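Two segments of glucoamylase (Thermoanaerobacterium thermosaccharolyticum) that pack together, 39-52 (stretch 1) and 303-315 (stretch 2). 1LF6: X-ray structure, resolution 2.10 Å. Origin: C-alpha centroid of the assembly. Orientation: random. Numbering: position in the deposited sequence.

Stretch 1 39-52: GVGTANNYVSKVWF
Stretch 2, residues 303-315: MILKASEDKTNKG

Residues 39-52 form a hairpin-like excursion: an extended strand begins at Gly39, a loop follows, and the chain returns as strand at Trp51 and Phe52. Gly41 and Phe52 pair reciprocally, Gly41 N to Phe52 O at 2.9 Å and Phe52 N to Gly41 O at 3.0 Å. Glycine suits position 41 because a CB there would lie 2.5 Å from Phe52 CZ. Residues 303-315 open with the last turn of a helix, where Ala307 N bonds Met303 O at 2.7 Å; a type I turn from Lys306 to Glu309 follows, then an irregular segment with Glu309 and Asp310 extended (phi/psi -95/142 and -72/151) and Lys311 at -95/-2. From Val40 to Tyr46 the first segment runs in the same general direction as residues 304 to 311, with CA-CA distances of 7.1 Å for Val40-Ile304, 6.1 Å for Thr42-Ala307 and 5.1 Å for Tyr46-Lys311. Together the two segments bury 770 Å².

Lys311 is the centre of the contact. Its CB points toward stretch 1, and the chain, m at chi1 and t at chi2 to chi4, extends fully into the loop. There NZ donates to Thr42 OG1 at 2.6 Å, Ala43 O at 2.8 Å and Ser48 O at 2.6 Å, with a weak bond to Asn45 O at 3.0 Å. A buried ammonium needs such a nest of oxygens to replace its hydration, and a long lysine can reach it. Thr42 (chi1 t) uses the same OG1 to donate to Val50 O at 2.7 Å, so its hydroxyl both accepts and donates, while its CG2 rests 3.5 Å from Ala307 CB. The small alanine permits this close approach. Farther back, Val40 (m) and Ile304 (m, t) make an apolar contact, CG2 to CG1 at 4.0 Å.

Trp51 (chi1 m, chi2 -103°) points toward stretch 2 and brings CZ2 to 3.5 Å from Lys311 CG, the lysine's aliphatic stem passing alongside the indole with CG oblique to the ring. At the ring edge, NE1 donates weakly to Ala307 O at 3.1 Å, with an angle of 124°. Water 3 supplements this, accepting weakly from Trp51 NE1 at 3.4 Å and donating to Glu309 O at 2.6 Å.

Tyr46 (chi1 m, chi2 103°) reaches across with its phenol: OH donates to Glu309 OE1 at 2.7 Å. Glu309, t at chi1 and chi2 with chi3 at 45°, spends its other oxygen on Gly315, whose N lies 2.8 Å from Glu309 OE2. Lys314 (m, then t throughout) covers one face of the tyrosine ring, CE 3.6 Å from the centroid almost on the normal and NZ 4.2 Å away in a cation-pi contact. Lys49 NZ donates to Tyr46 O at 2.6 Å, satisfying the tyrosine's carbonyl.

Water also links Lys306 to this side: its NZ donates to water 2 at 2.6 Å, which donates weakly to Tyr46 OH at 3.3 Å, and to water 1 at 3.1 Å, which donates weakly to Asn44 OD1 at 3.4 Å. Asp310 secures the following turn, Asn313 N donating to Asp310 OD2 at 2.8 Å.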

# COMPACT_ATOMS: atom_id res chain seq x y z
N GLY A 39 -10.26 -2.43 -3.35
CA GLY A 39 -9.49 -2.65 -4.56
C GLY A 39 -8.61 -1.47 -4.93
O GLY A 39 -8.80 -0.36 -4.43
N VAL A 40 -7.63 -1.74 -5.78
CA VAL A 40 -6.72 -0.72 -6.26
C VAL A 40 -6.42 -1.05 -7.71
O VAL A 40 -6.44 -2.22 -8.10
CB VAL A 40 -5.39 -0.69 -5.45
CG1 VAL A 40 -5.69 -0.43 -3.98
CG2 VAL A 40 -4.64 -2.01 -5.62
N GLY A 41 -6.16 -0.03 -8.53
CA GLY A 41 -5.88 -0.31 -9.93
C GLY A 41 -5.24 0.81 -10.72
O GLY A 41 -5.15 1.94 -10.27
N THR A 42 -4.81 0.46 -11.92
CA THR A 42 -4.18 1.39 -12.83
C THR A 42 -3.95 0.60 -14.11
O THR A 42 -3.91 -0.63 -14.08
CB THR A 42 -2.83 1.89 -12.28
OG1 THR A 42 -2.33 2.96 -13.10
CG2 THR A 42 -1.81 0.76 -12.24
N ALA A 43 -3.81 1.29 -15.24
CA ALA A 43 -3.57 0.60 -16.49
C ALA A 43 -2.18 -0.00 -16.40
O ALA A 43 -1.28 0.58 -15.79
CB ALA A 43 -3.65 1.58 -17.66
N ASN A 44 -2.01 -1.17 -17.01
CA ASN A 44 -0.72 -1.85 -16.99
C ASN A 44 0.21 -1.32 -18.09
O ASN A 44 0.66 -2.06 -18.97
CB ASN A 44 -0.93 -3.37 -17.11
CG ASN A 44 0.37 -4.14 -17.25
OD1 ASN A 44 1.39 -3.79 -16.65
ND2 ASN A 44 0.33 -5.21 -18.03
N ASN A 45 0.47 -0.01 -18.04
CA ASN A 45 1.37 0.65 -18.98
C ASN A 45 1.81 1.97 -18.35
O ASN A 45 1.23 2.41 -17.36
CB ASN A 45 0.69 0.90 -20.34
CG ASN A 45 -0.50 1.85 -20.27
OD1 ASN A 45 -1.64 1.45 -20.47
ND2 ASN A 45 -0.23 3.12 -20.01
N TYR A 46 2.83 2.59 -18.93
CA TYR A 46 3.35 3.84 -18.39
C TYR A 46 2.71 5.11 -18.94
O TYR A 46 2.92 6.20 -18.41
CB TYR A 46 4.87 3.90 -18.59
CG TYR A 46 5.61 2.83 -17.81
CD1 TYR A 46 6.11 1.69 -18.45
CD2 TYR A 46 5.77 2.93 -16.43
CE1 TYR A 46 6.75 0.68 -17.73
CE2 TYR A 46 6.40 1.93 -15.70
CZ TYR A 46 6.89 0.81 -16.35
OH TYR A 46 7.52 -0.17 -15.61
N VAL A 47 1.89 4.96 -19.98
CA VAL A 47 1.21 6.09 -20.59
C VAL A 47 0.10 6.64 -19.71
O VAL A 47 0.08 7.83 -19.40
CB VAL A 47 0.60 5.69 -21.96
CG1 VAL A 47 0.00 6.92 -22.64
CG2 VAL A 47 1.67 5.06 -22.85
N SER A 48 -0.82 5.77 -19.30
CA SER A 48 -1.94 6.18 -18.45
C SER A 48 -1.47 6.35 -17.01
O SER A 48 -1.41 5.38 -16.25
CB SER A 48 -3.05 5.13 -18.51
OG SER A 48 -4.17 5.53 -17.74
N LYS A 49 -1.15 7.59 -16.64
CA LYS A 49 -0.66 7.89 -15.31
C LYS A 49 -1.77 8.24 -14.31
O LYS A 49 -1.80 9.33 -13.75
CB LYS A 49 0.36 9.03 -15.37
CG LYS A 49 1.54 8.76 -16.30
CD LYS A 49 2.67 9.75 -16.05
CE LYS A 49 3.69 9.76 -17.18
NZ LYS A 49 4.09 8.42 -17.66
N VAL A 50 -2.67 7.29 -14.11
CA VAL A 50 -3.79 7.44 -13.18
C VAL A 50 -3.96 6.16 -12.36
O VAL A 50 -4.00 5.06 -12.92
CB VAL A 50 -5.12 7.72 -13.93
CG1 VAL A 50 -6.29 7.70 -12.94
CG2 VAL A 50 -5.05 9.07 -14.64
N TRP A 51 -4.08 6.31 -11.05
CA TRP A 51 -4.28 5.18 -10.15
C TRP A 51 -5.55 5.44 -9.36
O TRP A 51 -5.85 6.58 -9.04
CB TRP A 51 -3.14 5.07 -9.13
CG TRP A 51 -1.81 4.67 -9.67
CD1 TRP A 51 -1.22 3.44 -9.58
CD2 TRP A 51 -0.85 5.53 -10.29
NE1 TRP A 51 0.05 3.48 -10.10
CE2 TRP A 51 0.31 4.75 -10.54
CE3 TRP A 51 -0.85 6.88 -10.66
CZ2 TRP A 51 1.45 5.29 -11.14
CZ3 TRP A 51 0.29 7.41 -11.26
CH2 TRP A 51 1.42 6.62 -11.49
N PHE A 52 -6.30 4.39 -9.04
CA PHE A 52 -7.52 4.55 -8.24
C PHE A 52 -7.58 3.51 -7.13
O PHE A 52 -6.91 2.47 -7.19
CB PHE A 52 -8.77 4.42 -9.12
CG PHE A 52 -8.98 3.05 -9.70
CD1 PHE A 52 -8.40 2.70 -10.92
CD2 PHE A 52 -9.73 2.09 -9.02
CE1 PHE A 52 -8.57 1.42 -11.45
CE2 PHE A 52 -9.90 0.81 -9.55
CZ PHE A 52 -9.32 0.48 -10.77
N MET A 303 -0.40 -8.32 -9.33
CA MET A 303 -0.89 -7.16 -10.07
C MET A 303 -0.81 -5.93 -9.17
O MET A 303 -0.40 -4.84 -9.60
CB MET A 303 -2.33 -7.37 -10.52
CG MET A 303 -2.51 -8.58 -11.44
SD MET A 303 -4.16 -8.70 -12.18
CE MET A 303 -3.79 -8.29 -13.78
N ILE A 304 -1.20 -6.11 -7.91
CA ILE A 304 -1.16 -5.03 -6.94
C ILE A 304 0.27 -4.49 -6.84
O ILE A 304 0.48 -3.28 -6.85
CB ILE A 304 -1.65 -5.49 -5.54
CG1 ILE A 304 -3.16 -5.73 -5.58
CG2 ILE A 304 -1.29 -4.45 -4.48
CD1 ILE A 304 -3.72 -6.25 -4.27
N LEU A 305 1.24 -5.39 -6.77
CA LEU A 305 2.64 -4.97 -6.68
C LEU A 305 3.01 -4.25 -7.97
O LEU A 305 3.59 -3.16 -7.95
CB LEU A 305 3.56 -6.19 -6.48
CG LEU A 305 3.36 -6.97 -5.18
CD1 LEU A 305 4.38 -8.10 -5.10
CD2 LEU A 305 3.50 -6.03 -3.97
N LYS A 306 2.67 -4.86 -9.09
CA LYS A 306 2.95 -4.29 -10.40
C LYS A 306 2.36 -2.88 -10.50
O LYS A 306 2.97 -1.98 -11.06
CB LYS A 306 2.35 -5.18 -11.48
CG LYS A 306 3.31 -5.54 -12.58
CD LYS A 306 3.70 -4.33 -13.38
CE LYS A 306 4.78 -4.65 -14.40
NZ LYS A 306 5.07 -3.42 -15.18
N ALA A 307 1.17 -2.71 -9.94
CA ALA A 307 0.47 -1.43 -9.96
C ALA A 307 0.97 -0.43 -8.91
O ALA A 307 0.45 0.68 -8.82
CB ALA A 307 -1.02 -1.66 -9.78
N SER A 308 1.98 -0.82 -8.13
CA SER A 308 2.50 0.07 -7.07
C SER A 308 3.78 0.81 -7.45
O SER A 308 4.43 1.41 -6.59
CB SER A 308 2.73 -0.74 -5.79
OG SER A 308 1.50 -1.24 -5.29
N GLU A 309 4.13 0.76 -8.73
CA GLU A 309 5.32 1.44 -9.22
C GLU A 309 4.93 2.81 -9.78
O GLU A 309 3.87 2.95 -10.39
CB GLU A 309 5.98 0.62 -10.33
CG GLU A 309 7.15 1.30 -11.04
CD GLU A 309 7.69 0.51 -12.22
OE1 GLU A 309 6.88 0.01 -13.02
OE2 GLU A 309 8.93 0.39 -12.34
N ASP A 310 5.77 3.82 -9.57
CA ASP A 310 5.46 5.12 -10.14
C ASP A 310 5.72 4.93 -11.63
O ASP A 310 6.55 4.10 -12.02
CB ASP A 310 6.37 6.22 -9.59
CG ASP A 310 6.01 7.60 -10.15
OD1 ASP A 310 4.83 8.00 -10.03
OD2 ASP A 310 6.90 8.27 -10.71
N LYS A 311 5.01 5.68 -12.47
CA LYS A 311 5.19 5.53 -13.90
C LYS A 311 6.19 6.51 -14.51
O LYS A 311 6.47 6.45 -15.71
CB LYS A 311 3.83 5.61 -14.59
CG LYS A 311 2.92 4.47 -14.17
CD LYS A 311 1.54 4.51 -14.81
CE LYS A 311 0.73 3.29 -14.39
NZ LYS A 311 -0.59 3.19 -15.06
N THR A 312 6.73 7.39 -13.68
CA THR A 312 7.72 8.36 -14.14
C THR A 312 9.08 7.96 -13.58
O THR A 312 10.07 7.87 -14.30
CB THR A 312 7.35 9.78 -13.68
OG1 THR A 312 6.02 10.08 -14.10
CG2 THR A 312 8.30 10.81 -14.29
N ASN A 313 9.12 7.71 -12.27
CA ASN A 313 10.35 7.26 -11.62
C ASN A 313 10.23 5.75 -11.52
O ASN A 313 9.79 5.22 -10.49
CB ASN A 313 10.48 7.88 -10.23
CG ASN A 313 11.12 9.26 -10.25
OD1 ASN A 313 12.33 9.39 -10.41
ND2 ASN A 313 10.29 10.28 -10.10
N LYS A 314 10.59 5.06 -12.59
CA LYS A 314 10.49 3.60 -12.63
C LYS A 314 11.36 2.93 -11.57
O LYS A 314 12.47 3.37 -11.30
CB LYS A 314 10.86 3.09 -14.02
CG LYS A 314 9.93 3.58 -15.13
CD LYS A 314 10.31 3.01 -16.48
CE LYS A 314 9.40 3.53 -17.58
NZ LYS A 314 9.82 3.03 -18.92
N GLY A 315 10.84 1.86 -10.99
CA GLY A 315 11.58 1.16 -9.96
C GLY A 315 11.15 1.63 -8.58
O GLY A 315 11.43 0.98 -7.58
O HOH W 1 4.42 -4.76 -17.94
O HOH W 2 7.02 -3.18 -16.93
O HOH W 3 2.22 1.23 -11.40